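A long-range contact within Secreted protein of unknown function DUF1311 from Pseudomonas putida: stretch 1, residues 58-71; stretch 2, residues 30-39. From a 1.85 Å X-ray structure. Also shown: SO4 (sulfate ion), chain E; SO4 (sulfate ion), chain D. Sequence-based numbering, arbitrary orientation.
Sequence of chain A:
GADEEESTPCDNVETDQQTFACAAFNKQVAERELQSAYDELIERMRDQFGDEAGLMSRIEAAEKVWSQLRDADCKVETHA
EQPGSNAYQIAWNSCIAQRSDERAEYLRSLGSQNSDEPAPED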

ATOM      1  N   ARG A  58      18.374   9.671 -10.527  1.00 18.58           N
ATOM      2  CA  ARG A  58      17.368   8.593 -10.698  1.00 20.39           C
ATOM      3  C   ARG A  58      16.218   8.748  -9.725  1.00 18.65           C
ATOM      4  O   ARG A  58      15.041   8.522 -10.100  1.00 17.45           O
ATOM      5  CB  ARG A  58      17.989   7.236 -10.547  1.00 18.93           C
ATOM      6  CG  ARG A  58      18.713   6.743 -11.789  1.00 26.86           C
ATOM      7  CD  ARG A  58      19.515   5.529 -11.376  1.00 30.15           C
ATOM      8  NE  ARG A  58      20.088   4.817 -12.506  1.00 35.49           N
ATOM      9  CZ  ARG A  58      20.980   3.837 -12.406  1.00 40.15           C
ATOM     10  NH1 ARG A  58      21.468   3.451 -11.216  1.00 40.86           N
ATOM     11  NH2 ARG A  58      21.406   3.252 -13.518  1.00 46.93           N
ATOM     12  N   ILE A  59      16.529   9.133  -8.487  1.00 16.77           N
ATOM     13  CA  ILE A  59      15.501   9.366  -7.480  1.00 18.14           C
ATOM     14  C   ILE A  59      14.615  10.549  -7.879  1.00 21.10           C
ATOM     15  O   ILE A  59      13.387  10.469  -7.811  1.00 18.93           O
ATOM     16  CB  ILE A  59      16.085   9.587  -6.057  1.00 18.20           C
ATOM     17  CG1 ILE A  59      16.723   8.279  -5.559  1.00 21.40           C
ATOM     18  CG2 ILE A  59      14.986  10.134  -5.062  1.00 18.63           C
ATOM     19  CD1 ILE A  59      17.673   8.459  -4.360  1.00 19.19           C
ATOM     20  N   GLU A  60      15.242  11.626  -8.356  1.00 20.94           N
ATOM     21  CA  GLU A  60      14.497  12.788  -8.827  1.00 19.71           C
ATOM     22  C   GLU A  60      13.646  12.471 -10.063  1.00 19.73           C
ATOM     23  O   GLU A  60      12.482  12.866 -10.101  1.00 20.50           O
ATOM     24  CB  GLU A  60      15.471  13.941  -9.106  1.00 21.72           C
ATOM     25  CG  GLU A  60      14.784  15.220  -9.442  1.00 21.96           C
ATOM     26  CD  GLU A  60      15.829  16.326  -9.634  1.00 33.75           C
ATOM     27  OE1 GLU A  60      16.746  16.141 -10.444  1.00 42.67           O
ATOM     28  OE2 GLU A  60      15.760  17.308  -8.912  1.00 32.46           O
ATOM     29  N   ALA A  61      14.180  11.702 -11.016  1.00 19.94           N
ATOM     30  CA  ALA A  61      13.433  11.321 -12.215  1.00 22.42           C
ATOM     31  C   ALA A  61      12.198  10.488 -11.861  1.00 20.43           C
ATOM     32  O   ALA A  61      11.117  10.721 -12.396  1.00 21.09           O
ATOM     33  CB  ALA A  61      14.320  10.566 -13.222  1.00 20.17           C
ATOM     34  N   ALA A  62      12.379   9.510 -10.975  1.00 20.56           N
ATOM     35  CA  ALA A  62      11.272   8.654 -10.513  1.00 20.16           C
ATOM     36  C   ALA A  62      10.180   9.487  -9.863  1.00 19.83           C
ATOM     37  O   ALA A  62       8.995   9.303 -10.146  1.00 17.83           O
ATOM     38  CB  ALA A  62      11.790   7.584  -9.528  1.00 16.49           C
ATOM     39  N   GLU A  63      10.565  10.420  -9.006  1.00 18.09           N
ATOM     40  CA  GLU A  63       9.580  11.222  -8.300  1.00 19.13           C
ATOM     41  C   GLU A  63       8.794  12.119  -9.270  1.00 18.47           C
ATOM     42  O   GLU A  63       7.578  12.300  -9.111  1.00 17.61           O
ATOM     43  CB  GLU A  63      10.229  12.060  -7.205  1.00 19.77           C
ATOM     44  CG  GLU A  63       9.239  12.688  -6.253  1.00 20.31           C
ATOM     45  CD  GLU A  63       8.537  11.691  -5.310  1.00 23.64           C
ATOM     46  OE1 GLU A  63       8.839  10.476  -5.351  1.00 22.34           O
ATOM     47  OE2 GLU A  63       7.671  12.165  -4.514  1.00 23.21           O
ATOM     48  N   LYS A  64       9.461  12.601 -10.302  1.00 19.59           N
ATOM     49  CA  LYS A  64       8.789  13.347 -11.359  1.00 18.16           C
ATOM     50  C   LYS A  64       7.735  12.531 -12.096  1.00 18.10           C
ATOM     51  O   LYS A  64       6.625  13.000 -12.337  1.00 17.11           O
ATOM     52  CB  LYS A  64       9.812  13.967 -12.313  1.00 20.71           C
ATOM     53  CG  LYS A  64       9.193  14.819 -13.383  1.00 31.93           C
ATOM     54  CD  LYS A  64      10.249  15.419 -14.335  1.00 41.88           C
ATOM     55  CE  LYS A  64       9.593  16.286 -15.421  1.00 44.24           C
ATOM     56  NZ  LYS A  64      10.612  17.040 -16.224  1.00 41.99           N
ATOM     57  N   VAL A  65       8.087  11.319 -12.505  1.00 17.27           N
ATOM     58  CA  VAL A  65       7.133  10.451 -13.156  1.00 17.42           C
ATOM     59  C   VAL A  65       5.987  10.127 -12.164  1.00 17.12           C
ATOM     60  O   VAL A  65       4.819  10.085 -12.554  1.00 16.04           O
ATOM     61  CB  VAL A  65       7.774   9.152 -13.668  1.00 20.36           C
ATOM     62  CG1 VAL A  65       6.693   8.290 -14.435  1.00 18.33           C
ATOM     63  CG2 VAL A  65       8.966   9.446 -14.545  1.00 26.93           C
ATOM     64  N   TRP A  66       6.309   9.903 -10.899  1.00 16.41           N
ATOM     65  CA  TRP A  66       5.292   9.606  -9.883  1.00 15.93           C
ATOM     66  C   TRP A  66       4.230  10.720  -9.832  1.00 17.26           C
ATOM     67  O   TRP A  66       3.004  10.471  -9.704  1.00 17.36           O
ATOM     68  CB  TRP A  66       5.917   9.377  -8.477  1.00 15.89           C
ATOM     69  CG  TRP A  66       4.816   9.296  -7.455  1.00 16.39           C
ATOM     70  CD1 TRP A  66       4.071   8.176  -7.148  1.00 20.21           C
ATOM     71  CD2 TRP A  66       4.249  10.356  -6.695  1.00 19.06           C
ATOM     72  NE1 TRP A  66       3.112   8.478  -6.224  1.00 18.53           N
ATOM     73  CE2 TRP A  66       3.183   9.812  -5.937  1.00 19.14           C
ATOM     74  CE3 TRP A  66       4.535  11.718  -6.573  1.00 16.32           C
ATOM     75  CZ2 TRP A  66       2.422  10.582  -5.046  1.00 19.01           C
ATOM     76  CZ3 TRP A  66       3.776  12.464  -5.689  1.00 19.94           C
ATOM     77  CH2 TRP A  66       2.730  11.904  -4.954  1.00 17.07           C
ATOM     78  N   SER A  67       4.684  11.962  -9.900  1.00 16.73           N
ATOM     79  CA  SER A  67       3.740  13.086  -9.806  1.00 17.96           C
ATOM     80  C   SER A  67       2.822  13.089 -11.032  1.00 17.74           C
ATOM     81  O   SER A  67       1.629  13.433 -10.922  1.00 18.80           O
ATOM     82  CB  SER A  67       4.513  14.395  -9.577  1.00 19.85           C
ATOM     83  OG  SER A  67       5.112  14.785 -10.782  1.00 26.18           O
ATOM     84  N   GLN A  68       3.357  12.703 -12.202  1.00 17.28           N
ATOM     85  CA  GLN A  68       2.527  12.557 -13.391  1.00 17.62           C
ATOM     86  C   GLN A  68       1.518  11.441 -13.216  1.00 16.41           C
ATOM     87  O   GLN A  68       0.345  11.583 -13.606  1.00 16.06           O
ATOM     88  CB  GLN A  68       3.373  12.317 -14.625  1.00 20.54           C
ATOM     89  CG  GLN A  68       4.350  13.427 -14.973  1.00 26.66           C
ATOM     90  CD  GLN A  68       5.396  12.952 -15.984  1.00 33.12           C
ATOM     91  OE1 GLN A  68       5.138  12.031 -16.761  1.00 40.15           O
ATOM     92  NE2 GLN A  68       6.580  13.536 -15.940  1.00 40.81           N
ATOM     93  N   LEU A  69       1.956  10.305 -12.650  1.00 16.38           N
ATOM     94  CA  LEU A  69       1.030   9.195 -12.381  1.00 16.41           C
ATOM     95  C   LEU A  69      -0.078   9.581 -11.401  1.00 16.41           C
ATOM     96  O   LEU A  69      -1.265   9.243 -11.602  1.00 15.87           O
ATOM     97  CB  LEU A  69       1.767   7.954 -11.833  1.00 15.33           C
ATOM     98  CG  LEU A  69       0.860   6.780 -11.490  1.00 16.30           C
ATOM     99  CD1 LEU A  69       0.070   6.304 -12.780  1.00 14.93           C
ATOM    100  CD2 LEU A  69       1.635   5.602 -10.886  1.00 15.06           C
ATOM    101  N   ARG A  70       0.312  10.272 -10.346  1.00 17.22           N
ATOM    102  CA  ARG A  70      -0.626  10.725  -9.321  1.00 16.57           C
ATOM    103  C   ARG A  70      -1.798  11.471  -9.986  1.00 16.44           C
ATOM    104  O   ARG A  70      -2.956  11.194  -9.726  1.00 17.22           O
ATOM    105  CB  ARG A  70       0.101  11.630  -8.332  1.00 17.49           C
ATOM    106  CG  ARG A  70      -0.770  12.318  -7.266  1.00 18.84           C
ATOM    107  CD  ARG A  70      -0.030  13.607  -6.751  1.00 17.55           C
ATOM    108  NE  ARG A  70       0.120  14.595  -7.804  1.00 21.80           N
ATOM    109  CZ  ARG A  70       1.108  15.490  -7.873  1.00 25.23           C
ATOM    110  NH1 ARG A  70       2.029  15.584  -6.917  1.00 24.03           N
ATOM    111  NH2 ARG A  70       1.175  16.295  -8.898  1.00 24.66           N
ATOM    112  N   ASP A  71      -1.476  12.409 -10.850  1.00 18.52           N
ATOM    113  CA  ASP A  71      -2.500  13.206 -11.533  1.00 18.37           C
ATOM    114  C   ASP A  71      -3.324  12.365 -12.510  1.00 18.12           C
ATOM    115  O   ASP A  71      -4.556  12.469 -12.502  1.00 19.13           O
ATOM    116  CB  ASP A  71      -1.853  14.370 -12.227  1.00 19.84           C
ATOM    117  CG  ASP A  71      -1.297  15.389 -11.217  1.00 27.73           C
ATOM    118  OD1 ASP A  71      -1.643  15.354 -10.005  1.00 25.23           O
ATOM    119  OD2 ASP A  71      -0.483  16.186 -11.636  1.00 25.47           O
TER
HETATM  120  S   SO4 E 203       4.184  18.389  -8.207  1.00 70.62           S
HETATM  121  O1  SO4 E 203       3.179  18.418  -9.273  1.00 61.70           O
HETATM  122  O2  SO4 E 203       4.329  17.057  -7.599  1.00 70.49           O
HETATM  123  O3  SO4 E 203       5.496  18.741  -8.754  1.00 71.36           O
HETATM  124  O4  SO4 E 203       3.744  19.301  -7.146  1.00 79.21           O
HETATM  125  S   SO4 D 202      19.288   5.327 -15.957  0.50 59.25           S
HETATM  126  O1  SO4 D 202      18.037   5.825 -16.526  0.50 54.54           O
HETATM  127  O2  SO4 D 202      19.604   3.971 -16.393  0.50 51.44           O
HETATM  128  O3  SO4 D 202      20.368   6.213 -16.373  0.50 55.93           O
HETATM  129  O4  SO4 D 202      19.142   5.352 -14.511  0.50 45.85           O
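Stretch 2 30-39: AERELQSAYD

Stretch 2 is helical throughout, with i to i+4 hydrogen bonds such as Tyr38 N to Leu34 O (2.8 Å), and runs nearly antiparallel to the helix of stretch 1: the N-to-C directions differ by 159°. The 12.5 Å between the axes is bridged by side chains, among them Tyr38, Leu34 and Trp66, and only 308 Å² is buried. The nearest CA atoms are those of Glu63 and Tyr38, 8.6 Å apart.

Tyr38, with chi1 t (179°) and chi2 87°, extends its ring to stretch 1. Tyr38 CE1 lies 3.6 Å from Ile59 CG2 and 3.7 Å from Glu63 CB, while Tyr38 OH lies 3.4 Å from Glu60 CA, at the ring edge. Water 2 contacts Tyr38 OH (2.6 Å) and donates a weak hydrogen bond to Glu60 OE2 (3.4 Å).

One turn earlier, Leu34 (t, p) places CD2 3.5 Å from CH2 of Trp66 (chi1 t, chi2 83°), both CA-to-CB bonds pointing toward the partner helix, and 3.8 Å from Glu63 OE2. Glu31 (chi1 m) starts sideways, but its end comes nearer: Glu31 OE2 is 4.0 Å from Arg70 NH1, a long, purely electrostatic salt bridge, the oxygen lying well out of the guanidinium plane. Water 1 bridges Glu31 OE2 (2.8 Å) and Arg70 NH1 (2.9 Å). Arg70 (t, t, p) also binds Asp71 through NE and NH2, and the chain E sulfate through NH1 and NH2.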

ATOM      1  N   ALA A  30      -0.368  16.417   3.592  1.00 20.49           N
ATOM      2  CA  ALA A  30       0.166  15.188   2.988  1.00 20.02           C
ATOM      3  C   ALA A  30       1.313  15.550   2.033  1.00 21.13           C
ATOM      4  O   ALA A  30       2.338  14.864   1.977  1.00 21.65           O
ATOM      5  CB  ALA A  30      -0.949  14.441   2.264  1.00 19.42           C
ATOM      6  N   GLU A  31       1.147  16.616   1.278  1.00 19.28           N
ATOM      7  CA  GLU A  31       2.183  17.044   0.349  1.00 21.15           C
ATOM      8  C   GLU A  31       3.432  17.522   1.092  1.00 21.24           C
ATOM      9  O   GLU A  31       4.553  17.260   0.622  1.00 22.91           O
ATOM     10  CB  GLU A  31       1.679  18.095  -0.676  1.00 23.32           C
ATOM     11  CG  GLU A  31       0.653  17.466  -1.622  1.00 20.00           C
ATOM     12  CD  GLU A  31       0.300  18.243  -2.869  1.00 33.22           C
ATOM     13  OE1 GLU A  31       0.075  19.442  -2.718  1.00 30.63           O
ATOM     14  OE2 GLU A  31       0.249  17.617  -3.984  1.00 31.23           O
ATOM     15  N   ARG A  32       3.260  18.222   2.218  1.00 21.24           N
ATOM     16  CA  ARG A  32       4.403  18.688   3.021  1.00 22.03           C
ATOM     17  C   ARG A  32       5.115  17.482   3.653  1.00 22.80           C
ATOM     18  O   ARG A  32       6.342  17.379   3.647  1.00 22.25           O
ATOM     19  CB  ARG A  32       3.980  19.644   4.155  1.00 24.96           C
ATOM     20  CG  ARG A  32       3.602  21.048   3.715  1.00 35.55           C
ATOM     21  N   GLU A  33       4.353  16.535   4.155  1.00 22.95           N
ATOM     22  CA  GLU A  33       4.971  15.308   4.702  1.00 22.48           C
ATOM     23  C   GLU A  33       5.718  14.499   3.619  1.00 24.61           C
ATOM     24  O   GLU A  33       6.777  13.943   3.872  1.00 24.16           O
ATOM     25  CB  GLU A  33       3.923  14.459   5.362  1.00 23.84           C
ATOM     26  CG  GLU A  33       3.384  15.150   6.601  1.00 31.42           C
ATOM     27  CD  GLU A  33       2.390  14.290   7.369  1.00 41.67           C
ATOM     28  OE1 GLU A  33       1.881  13.283   6.815  1.00 52.04           O
ATOM     29  OE2 GLU A  33       2.101  14.636   8.526  1.00 51.45           O
ATOM     30  N   LEU A  34       5.181  14.445   2.410  1.00 22.20           N
ATOM     31  CA  LEU A  34       5.869  13.761   1.330  1.00 20.00           C
ATOM     32  C   LEU A  34       7.176  14.454   0.996  1.00 21.16           C
ATOM     33  O   LEU A  34       8.205  13.806   0.856  1.00 20.41           O
ATOM     34  CB  LEU A  34       5.005  13.693   0.100  1.00 19.19           C
ATOM     35  CG  LEU A  34       5.663  13.163  -1.174  1.00 22.00           C
ATOM     36  CD1 LEU A  34       6.195  11.745  -0.963  1.00 17.40           C
ATOM     37  CD2 LEU A  34       4.666  13.196  -2.355  1.00 19.34           C
ATOM     38  N   GLN A  35       7.161  15.776   0.880  1.00 21.18           N
ATOM     39  CA  GLN A  35       8.411  16.502   0.619  1.00 22.66           C
ATOM     40  C   GLN A  35       9.452  16.206   1.693  1.00 22.68           C
ATOM     41  O   GLN A  35      10.650  16.042   1.385  1.00 23.21           O
ATOM     42  CB  GLN A  35       8.177  18.003   0.465  1.00 22.81           C
ATOM     43  CG  GLN A  35       9.453  18.828   0.139  1.00 23.52           C
ATOM     44  CD  GLN A  35       9.995  18.501  -1.226  1.00 34.29           C
ATOM     45  OE1 GLN A  35       9.249  18.515  -2.200  1.00 36.07           O
ATOM     46  NE2 GLN A  35      11.299  18.201  -1.317  1.00 31.76           N
ATOM     47  N   SER A  36       9.037  16.168   2.957  1.00 22.26           N
ATOM     48  CA  SER A  36       9.966  15.839   4.045  1.00 24.01           C
ATOM     49  C   SER A  36      10.527  14.437   3.895  1.00 24.09           C
ATOM     50  O   SER A  36      11.733  14.202   4.147  1.00 22.96           O
ATOM     51  CB  SER A  36       9.305  15.962   5.414  1.00 24.73           C
ATOM     52  OG  SER A  36       8.919  17.300   5.614  1.00 36.71           O
ATOM     53  N   ALA A  37       9.668  13.496   3.516  1.00 21.71           N
ATOM     54  CA  ALA A  37      10.117  12.126   3.286  1.00 20.76           C
ATOM     55  C   ALA A  37      11.115  12.053   2.136  1.00 21.05           C
ATOM     56  O   ALA A  37      12.103  11.311   2.233  1.00 22.56           O
ATOM     57  CB  ALA A  37       8.920  11.162   3.031  1.00 16.06           C
ATOM     58  N   TYR A  38      10.848  12.789   1.053  1.00 19.86           N
ATOM     59  CA  TYR A  38      11.734  12.820  -0.106  1.00 19.00           C
ATOM     60  C   TYR A  38      13.127  13.394   0.296  1.00 20.19           C
ATOM     61  O   TYR A  38      14.175  12.815  -0.013  1.00 20.93           O
ATOM     62  CB  TYR A  38      11.104  13.656  -1.189  1.00 19.01           C
ATOM     63  CG  TYR A  38      11.957  13.773  -2.407  1.00 19.24           C
ATOM     64  CD1 TYR A  38      11.889  12.836  -3.409  1.00 18.81           C
ATOM     65  CD2 TYR A  38      12.919  14.788  -2.506  1.00 23.22           C
ATOM     66  CE1 TYR A  38      12.722  12.934  -4.556  1.00 20.94           C
ATOM     67  CE2 TYR A  38      13.760  14.886  -3.615  1.00 23.84           C
ATOM     68  CZ  TYR A  38      13.666  13.950  -4.620  1.00 26.12           C
ATOM     69  OH  TYR A  38      14.472  14.035  -5.693  1.00 23.31           O
ATOM     70  N   ASP A  39      13.108  14.496   1.028  1.00 21.13           N
ATOM     71  CA  ASP A  39      14.322  15.212   1.403  1.00 21.90           C
ATOM     72  C   ASP A  39      15.168  14.300   2.313  1.00 22.54           C
ATOM     73  O   ASP A  39      16.389  14.248   2.188  1.00 19.52           O
ATOM     74  CB  ASP A  39      13.971  16.518   2.163  1.00 22.21           C
ATOM     75  CG  ASP A  39      13.403  17.625   1.267  1.00 21.56           C
ATOM     76  OD1 ASP A  39      13.442  17.548   0.037  1.00 29.40           O
ATOM     77  OD2 ASP A  39      12.950  18.624   1.823  1.00 31.77           O
TER
HETATM   78  O   HOH W   1       1.612  15.213  -4.100  1.00 19.08           O
HETATM   79  O   HOH W   2      16.292  15.954  -5.853  1.00 36.08           O